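Local atomic coordinates of capsule biosynthesis protein CapD proenzyme (Bacillus anthracis, PDB entry 3G9K), a protein that cleaves the poly-gamma-D-glutamate capsule and, as a transpeptidase, joins it through an amide bond to meso-diaminopimelic acid of the peptidoglycan. Residues K222-N227 with D295-V300; L245-K250 with R276-D281; L249-K254 with K303-M308. One frame throughout, in Å; residues are numbered along the deposited sequence.

Contact 1: residues K222-N227 with D295-V300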
# COMPACT_ATOMS: atom_id res chain seq x y z
N LYS A 222 8.66 15.33 -4.73
CA LYS A 222 9.55 14.69 -5.70
C LYS A 222 9.82 13.25 -5.26
O LYS A 222 10.14 13.02 -4.11
CB LYS A 222 10.88 15.45 -5.81
CG LYS A 222 10.99 16.33 -7.05
CD LYS A 222 10.93 15.50 -8.37
CE LYS A 222 9.80 16.02 -9.29
NZ LYS A 222 9.78 15.30 -10.60
N PRO A 223 9.67 12.28 -6.15
CA PRO A 223 10.11 10.94 -5.70
C PRO A 223 11.59 10.88 -5.30
O PRO A 223 12.40 11.63 -5.84
CB PRO A 223 9.84 10.08 -6.92
CG PRO A 223 8.73 10.81 -7.67
CD PRO A 223 9.10 12.25 -7.51
N VAL A 224 11.91 10.03 -4.33
CA VAL A 224 13.31 9.69 -4.03
C VAL A 224 13.81 8.94 -5.26
O VAL A 224 13.11 8.07 -5.79
CB VAL A 224 13.49 8.78 -2.79
CG1 VAL A 224 14.99 8.63 -2.43
CG2 VAL A 224 12.75 9.30 -1.60
N LYS A 225 15.01 9.28 -5.72
CA LYS A 225 15.62 8.63 -6.89
C LYS A 225 17.04 8.19 -6.57
O LYS A 225 17.86 8.98 -6.08
CB LYS A 225 15.58 9.53 -8.15
CG LYS A 225 15.97 8.80 -9.47
CD LYS A 225 17.48 8.79 -9.75
CE LYS A 225 17.79 7.92 -10.97
NZ LYS A 225 19.24 7.53 -11.08
N GLY A 226 17.30 6.91 -6.80
CA GLY A 226 18.59 6.29 -6.61
C GLY A 226 18.80 5.27 -7.71
O GLY A 226 18.13 5.29 -8.76
N ASN A 227 19.79 4.42 -7.50
CA ASN A 227 20.11 3.33 -8.39
C ASN A 227 20.32 2.06 -7.57
O ASN A 227 20.78 2.12 -6.41
CB ASN A 227 21.36 3.68 -9.21
CG ASN A 227 22.60 3.81 -8.36
OD1 ASN A 227 23.11 2.82 -7.85
ND2 ASN A 227 23.09 5.02 -8.21
N ASP A 295 18.53 16.24 2.01
CA ASP A 295 18.17 15.60 0.74
C ASP A 295 17.93 14.08 0.83
O ASP A 295 18.82 13.33 1.22
CB ASP A 295 19.23 15.90 -0.31
CG ASP A 295 18.70 15.81 -1.72
OD1 ASP A 295 17.54 15.37 -1.91
OD2 ASP A 295 19.46 16.18 -2.65
N PRO A 296 16.72 13.62 0.45
CA PRO A 296 16.56 12.16 0.45
C PRO A 296 17.40 11.46 -0.63
O PRO A 296 17.81 10.33 -0.43
CB PRO A 296 15.05 11.96 0.21
CG PRO A 296 14.47 13.28 -0.06
CD PRO A 296 15.51 14.33 0.01
N ASN A 297 17.65 12.13 -1.75
CA ASN A 297 18.50 11.54 -2.79
C ASN A 297 19.93 11.30 -2.32
O ASN A 297 20.59 10.34 -2.74
CB ASN A 297 18.53 12.43 -4.02
CG ASN A 297 17.25 12.39 -4.81
OD1 ASN A 297 16.31 11.67 -4.49
ND2 ASN A 297 17.21 13.18 -5.88
N LYS A 298 20.39 12.18 -1.44
CA LYS A 298 21.70 12.06 -0.85
C LYS A 298 21.71 10.94 0.20
O LYS A 298 22.72 10.28 0.40
CB LYS A 298 22.14 13.42 -0.28
CG LYS A 298 22.20 14.52 -1.36
CD LYS A 298 22.56 15.92 -0.81
CE LYS A 298 22.41 17.01 -1.90
NZ LYS A 298 23.69 17.77 -2.16
N MSE A 299 20.59 10.68 0.80
CA MSE A 299 20.49 9.61 1.79
C MSE A 299 20.47 8.20 1.17
O MSE A 299 20.58 7.20 1.88
CB MSE A 299 19.25 9.81 2.66
CG MSE A 299 19.32 11.02 3.58
SE MSE A 299 17.77 11.07 4.75
CE MSE A 299 18.34 9.77 6.07
N VAL A 300 20.29 8.09 -0.14
CA VAL A 300 20.28 6.79 -0.86
C VAL A 300 21.46 6.67 -1.86
O VAL A 300 21.51 5.73 -2.69
CB VAL A 300 18.93 6.60 -1.59
CG1 VAL A 300 17.79 6.56 -0.58
CG2 VAL A 300 18.72 7.72 -2.59
O HOH W 1 20.45 9.47 -5.22
O HOH W 2 21.48 5.22 -5.25

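Contact 2: residues L245-K250 with R276-D281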
# COMPACT_ATOMS: atom_id res chain seq x y z
N LEU A 245 13.91 1.66 2.35
CA LEU A 245 13.86 0.49 1.46
C LEU A 245 15.05 0.47 0.52
O LEU A 245 15.71 -0.56 0.37
CB LEU A 245 12.55 0.50 0.66
CG LEU A 245 12.46 -0.44 -0.53
CD1 LEU A 245 12.80 -1.90 -0.18
CD2 LEU A 245 11.04 -0.31 -1.12
N LEU A 246 15.35 1.62 -0.09
CA LEU A 246 16.46 1.71 -1.04
C LEU A 246 17.87 1.55 -0.41
O LEU A 246 18.75 0.94 -0.99
CB LEU A 246 16.41 3.06 -1.77
CG LEU A 246 16.67 3.08 -3.28
CD1 LEU A 246 16.93 4.51 -3.75
CD2 LEU A 246 17.70 2.10 -3.76
N GLN A 247 18.06 2.15 0.76
CA GLN A 247 19.23 1.86 1.58
C GLN A 247 19.44 0.36 1.83
O GLN A 247 20.56 -0.16 1.65
CB GLN A 247 19.11 2.57 2.93
CG GLN A 247 19.26 4.07 2.86
CD GLN A 247 18.99 4.75 4.19
OE1 GLN A 247 18.38 4.17 5.10
NE2 GLN A 247 19.48 6.01 4.33
N MSE A 248 18.39 -0.31 2.23
CA MSE A 248 18.43 -1.75 2.47
C MSE A 248 18.74 -2.56 1.21
O MSE A 248 19.51 -3.51 1.26
CB MSE A 248 17.13 -2.23 3.11
CG MSE A 248 16.98 -1.85 4.57
SE MSE A 248 15.37 -2.48 5.41
CE MSE A 248 15.54 -4.38 5.09
N LEU A 249 18.10 -2.20 0.10
CA LEU A 249 18.39 -2.84 -1.18
C LEU A 249 19.87 -2.64 -1.54
O LEU A 249 20.53 -3.59 -1.94
CB LEU A 249 17.52 -2.28 -2.30
CG LEU A 249 16.01 -2.61 -2.26
CD1 LEU A 249 15.27 -1.76 -3.29
CD2 LEU A 249 15.72 -4.12 -2.49
N LYS A 250 20.36 -1.41 -1.40
CA LYS A 250 21.74 -1.08 -1.75
C LYS A 250 22.75 -1.75 -0.80
O LYS A 250 23.74 -2.32 -1.26
CB LYS A 250 21.94 0.42 -1.82
CG LYS A 250 21.24 1.08 -2.99
CD LYS A 250 21.53 2.56 -3.04
CE LYS A 250 22.94 2.82 -3.60
NZ LYS A 250 23.05 2.66 -5.08
N ARG A 276 18.38 -3.36 10.69
CA ARG A 276 18.54 -2.51 11.89
C ARG A 276 19.46 -1.32 11.58
O ARG A 276 19.20 -0.24 12.05
CB ARG A 276 18.94 -3.30 13.13
CG ARG A 276 20.30 -3.88 13.12
CD ARG A 276 20.94 -3.95 14.53
NE ARG A 276 22.32 -4.38 14.31
CZ ARG A 276 22.73 -5.65 14.31
NH1 ARG A 276 21.92 -6.64 14.64
NH2 ARG A 276 24.00 -5.93 14.05
N ILE A 277 20.47 -1.50 10.74
CA ILE A 277 21.26 -0.35 10.30
C ILE A 277 20.35 0.71 9.69
O ILE A 277 20.33 1.85 10.13
CB ILE A 277 22.33 -0.72 9.26
CG1 ILE A 277 23.45 -1.55 9.90
CG2 ILE A 277 22.94 0.54 8.67
CD1 ILE A 277 24.44 -2.16 8.90
N ALA A 278 19.57 0.32 8.69
CA ALA A 278 18.70 1.27 8.01
C ALA A 278 17.62 1.85 8.93
O ALA A 278 17.36 3.05 8.88
CB ALA A 278 18.07 0.61 6.79
N TYR A 279 17.00 1.01 9.76
CA TYR A 279 15.96 1.49 10.68
C TYR A 279 16.56 2.49 11.67
O TYR A 279 15.92 3.49 12.01
CB TYR A 279 15.30 0.36 11.45
CG TYR A 279 14.21 -0.39 10.67
CD1 TYR A 279 12.95 -0.60 11.24
CD2 TYR A 279 14.44 -0.87 9.38
CE1 TYR A 279 11.96 -1.29 10.55
CE2 TYR A 279 13.45 -1.56 8.68
CZ TYR A 279 12.22 -1.78 9.27
OH TYR A 279 11.23 -2.46 8.58
N GLN A 280 17.78 2.21 12.12
CA GLN A 280 18.50 3.15 12.98
C GLN A 280 18.64 4.52 12.32
O GLN A 280 18.25 5.55 12.88
CB GLN A 280 19.88 2.60 13.33
CG GLN A 280 19.85 1.52 14.40
CD GLN A 280 21.24 1.04 14.78
OE1 GLN A 280 22.25 1.53 14.25
NE2 GLN A 280 21.29 0.08 15.69
N ASP A 281 19.21 4.51 11.12
CA ASP A 281 19.41 5.71 10.30
C ASP A 281 18.12 6.54 10.14
O ASP A 281 18.16 7.77 10.13
CB ASP A 281 19.93 5.30 8.92
CG ASP A 281 20.80 6.36 8.29
OD1 ASP A 281 22.03 6.32 8.50
OD2 ASP A 281 20.27 7.22 7.56
O HOH W 3 16.35 4.87 6.68

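Contact 3: residues L249-K254 with K303-M308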
# COMPACT_ATOMS: atom_id res chain seq x y z
N LEU A 249 18.10 -2.20 0.10
CA LEU A 249 18.39 -2.84 -1.18
C LEU A 249 19.87 -2.64 -1.54
O LEU A 249 20.53 -3.59 -1.94
CB LEU A 249 17.52 -2.28 -2.30
CG LEU A 249 16.01 -2.61 -2.26
CD1 LEU A 249 15.27 -1.76 -3.29
CD2 LEU A 249 15.72 -4.12 -2.49
N LYS A 250 20.36 -1.41 -1.40
CA LYS A 250 21.74 -1.08 -1.75
C LYS A 250 22.75 -1.75 -0.80
O LYS A 250 23.74 -2.32 -1.26
CB LYS A 250 21.94 0.42 -1.82
CG LYS A 250 21.24 1.08 -2.99
CD LYS A 250 21.53 2.56 -3.04
CE LYS A 250 22.94 2.82 -3.60
NZ LYS A 250 23.05 2.66 -5.08
N LEU A 251 22.47 -1.72 0.50
CA LEU A 251 23.20 -2.53 1.48
C LEU A 251 23.25 -4.03 1.14
O LEU A 251 24.30 -4.66 1.26
CB LEU A 251 22.63 -2.31 2.88
CG LEU A 251 23.02 -0.98 3.57
CD1 LEU A 251 22.12 -0.63 4.77
CD2 LEU A 251 24.51 -1.06 3.99
N ALA A 252 22.11 -4.63 0.73
CA ALA A 252 22.07 -6.05 0.39
C ALA A 252 22.87 -6.36 -0.88
O ALA A 252 23.54 -7.40 -0.96
CB ALA A 252 20.61 -6.53 0.26
N GLU A 253 22.81 -5.47 -1.86
CA GLU A 253 23.65 -5.56 -3.05
C GLU A 253 25.16 -5.56 -2.69
O GLU A 253 25.91 -6.44 -3.12
CB GLU A 253 23.37 -4.39 -3.99
CG GLU A 253 24.32 -4.30 -5.18
CD GLU A 253 23.87 -3.34 -6.25
OE1 GLU A 253 23.05 -2.43 -5.96
OE2 GLU A 253 24.38 -3.50 -7.39
N LYS A 254 25.57 -4.56 -1.91
CA LYS A 254 27.00 -4.33 -1.60
C LYS A 254 27.56 -5.44 -0.74
O LYS A 254 28.70 -5.87 -0.92
CB LYS A 254 27.17 -3.02 -0.84
CG LYS A 254 28.61 -2.61 -0.73
CD LYS A 254 28.79 -1.24 -0.13
CE LYS A 254 30.29 -0.87 -0.08
NZ LYS A 254 30.57 -0.02 1.09
N LYS A 303 27.60 6.92 -1.77
CA LYS A 303 28.51 7.45 -0.75
C LYS A 303 27.88 7.47 0.64
O LYS A 303 28.55 7.22 1.64
CB LYS A 303 29.04 8.84 -1.14
CG LYS A 303 30.32 8.80 -2.03
CD LYS A 303 31.24 9.99 -1.73
CE LYS A 303 32.39 10.13 -2.74
NZ LYS A 303 33.44 11.09 -2.25
N TYR A 304 26.58 7.76 0.71
CA TYR A 304 25.89 7.69 1.99
C TYR A 304 25.83 6.24 2.48
O TYR A 304 26.11 5.98 3.65
CB TYR A 304 24.48 8.27 1.90
CG TYR A 304 23.82 8.45 3.24
CD1 TYR A 304 23.88 9.66 3.91
CD2 TYR A 304 23.17 7.39 3.87
CE1 TYR A 304 23.30 9.83 5.14
CE2 TYR A 304 22.59 7.55 5.10
CZ TYR A 304 22.65 8.77 5.74
OH TYR A 304 22.05 8.94 6.98
N ILE A 305 25.45 5.32 1.59
CA ILE A 305 25.41 3.88 1.91
C ILE A 305 26.81 3.39 2.38
O ILE A 305 26.90 2.59 3.32
CB ILE A 305 24.87 3.00 0.73
CG1 ILE A 305 23.33 2.92 0.76
CG2 ILE A 305 25.39 1.57 0.81
CD1 ILE A 305 22.63 4.24 0.61
N SER A 306 27.86 3.88 1.72
CA SER A 306 29.27 3.64 2.13
C SER A 306 29.52 3.89 3.60
O SER A 306 30.20 3.10 4.26
CB SER A 306 30.23 4.56 1.36
OG SER A 306 30.52 4.06 0.08
N THR A 307 28.99 4.97 4.11
CA THR A 307 29.21 5.37 5.50
C THR A 307 28.23 4.82 6.52
O THR A 307 28.27 5.17 7.67
CB THR A 307 29.22 6.90 5.62
OG1 THR A 307 27.98 7.42 5.19
CG2 THR A 307 30.25 7.45 4.74
N MSE A 308 27.33 4.00 6.16
CA MSE A 308 26.28 3.50 7.04
C MSE A 308 26.77 2.37 7.95
O MSE A 308 27.36 1.39 7.48
CB MSE A 308 25.07 3.02 6.23
CG MSE A 308 24.38 4.13 5.46
SE MSE A 308 22.65 3.57 4.75
CE MSE A 308 21.70 3.49 6.42

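Contact 1: residues K222-N227 with D295-V300
The flat amide of Asn297 meets Lys225 through its oxygen: OD1 accepts from backbone Lys225 N at 3.0 Å, with an N-H...O angle of 169°. The N-H approaches from above the carbonyl plane, 41° out of it. In this way a short helical turn docks on strand 219-228 of the antiparallel sheet in this N-terminal piece of a gamma-glutamyltransferase-family enzyme. Asparagine suits the place because its short amide carries an acceptor to a strand N-H, and the turn beneath is capped by Asp295, whose OD1 accepts from Asn297 N. Apolar packing flanks the bond. Val224 CG1, anti to the backbone N (chi1 -172°), lies 3.8 Å from Val300 CG2, while Val224 CG2 faces Pro296 CB at 4.0 Å; the two branches thus reach different side chains. Gly226 offers no side chain, and its CA lies 4.3 Å from Val300 CG2, so the valine packs directly against the strand backbone. The amine of Lys225 turns elsewhere, to a salt bridge with Asp232. Two waters bridge backbones: one joins Asn227 N to Val300 O, and the other donates to Lys225 O at 2.8 Å and to Asn297 O at 2.6 Å.

Contact 2: residues L245-K250 with R276-D281
Met248 presses its CG onto the methyl of Ala278, with CG and Ala278 CB only 3.5 Å apart, tighter than usual carbon contact. The motif is a roughly antiparallel helix pair, 242-254 and 264-284, whose short segments here make an angle of 148° and approach to 9.3 Å between axes. Alanine fits because its small CB points at the other helix and lets the partner come close. The Met248 chain runs straight on beyond CG (chi2 anti), carrying SE of this selenomethionine to the edge of the Tyr279 ring, 3.9 Å from CE2. It lies almost in the ring plane, 88° off the normal, a Met-aromatic contact made at the ring edge. The ring also stacks on Phe59 of the neighbouring CapD chain, and its hydroxyl bonds to Asn80 O of that chain, so this helix pair forms part of the subunit interface. On the polar flank, the Gln247 amide and Asp281 carboxylate stand with planes 88° apart; Gln247 NE2 is 3.5 Å from Asp281 OD2 without a hydrogen bond. Each has a partner outside the pair: NE2 gives its bond to Met299 O, and OD2 is bonded to Tyr304 OH. The buried glutamine oxygen is served by a water, which donates to Gln247 OE1 at 2.7 Å and to Ala278 O at 3.0 Å.

Contact 3: residues L249-K254 with K303-M308
Lys250 NZ is gripped by two groups, the carboxylate of Asp302 in a salt bridge and Asn227 O in a hydrogen bond, while the carbon part of the same side chain packs on Ile305. Lysine suits this buried place because it is both things at once: a hydrocarbon arm for the core and a charge for the polar groups beyond it. CB lies 3.9 Å from Ile305 CG1, CD is 4.2 Å from Ile305 CD1, and the two side chains cross at about a right angle. Bends at chi3 (77°) and chi4 (76°) then fold the amine back from the isoleucine. Ile305 is the apolar centre of the contact. Its CG2, anti to the backbone N, meets Leu251 CD2 at 4.2 Å, so each branch of the isoleucine has its own neighbour. Leu251 uses its other methyl as well, CD1 standing 4.2 Å from the SE of Met308, a selenomethionine whose flexible chain follows the end of the helix. At the solvent-facing edge Lys254 reaches Ser306, NZ coming within 4.0 Å of Ser306 CA, a loose contact; there the negative end of helix 302-306 may draw the ammonium group. That end is finished by Thr307, whose OG1 donates to Tyr304 O at 2.8 Å. Around this joint, Leu251 and Met308 also pack on Ile274 and Ile277 of helix 264-284, respectively, Leu249 and Glu253 touch Tyr228 at the end of strand 219-228, and Ala252 packs on Asp91 of the neighbouring CapD chain.

All three contacts cluster on the same side of the chain's centre, in the part of the chain that belongs to the gamma-glutamyltranspeptidase family. The centres of contacts 2 and 3 are about 8 Å apart, and each lies about 13 Å from that of contact 1. Helix 242-254 is common to contacts 2 and 3, which share Leu249 and Lys250. Along the chain, strand 219-228 comes first, then helix 242-254, helix 264-284, and finally the short helices 296-299 and 302-306. Contact 2 is therefore nested inside the loop closed by contact 1, whereas contacts 1 and 3 alternate. The late segments return to earlier elements, tying the C-terminal part of this chain to its sheet and its helix pair.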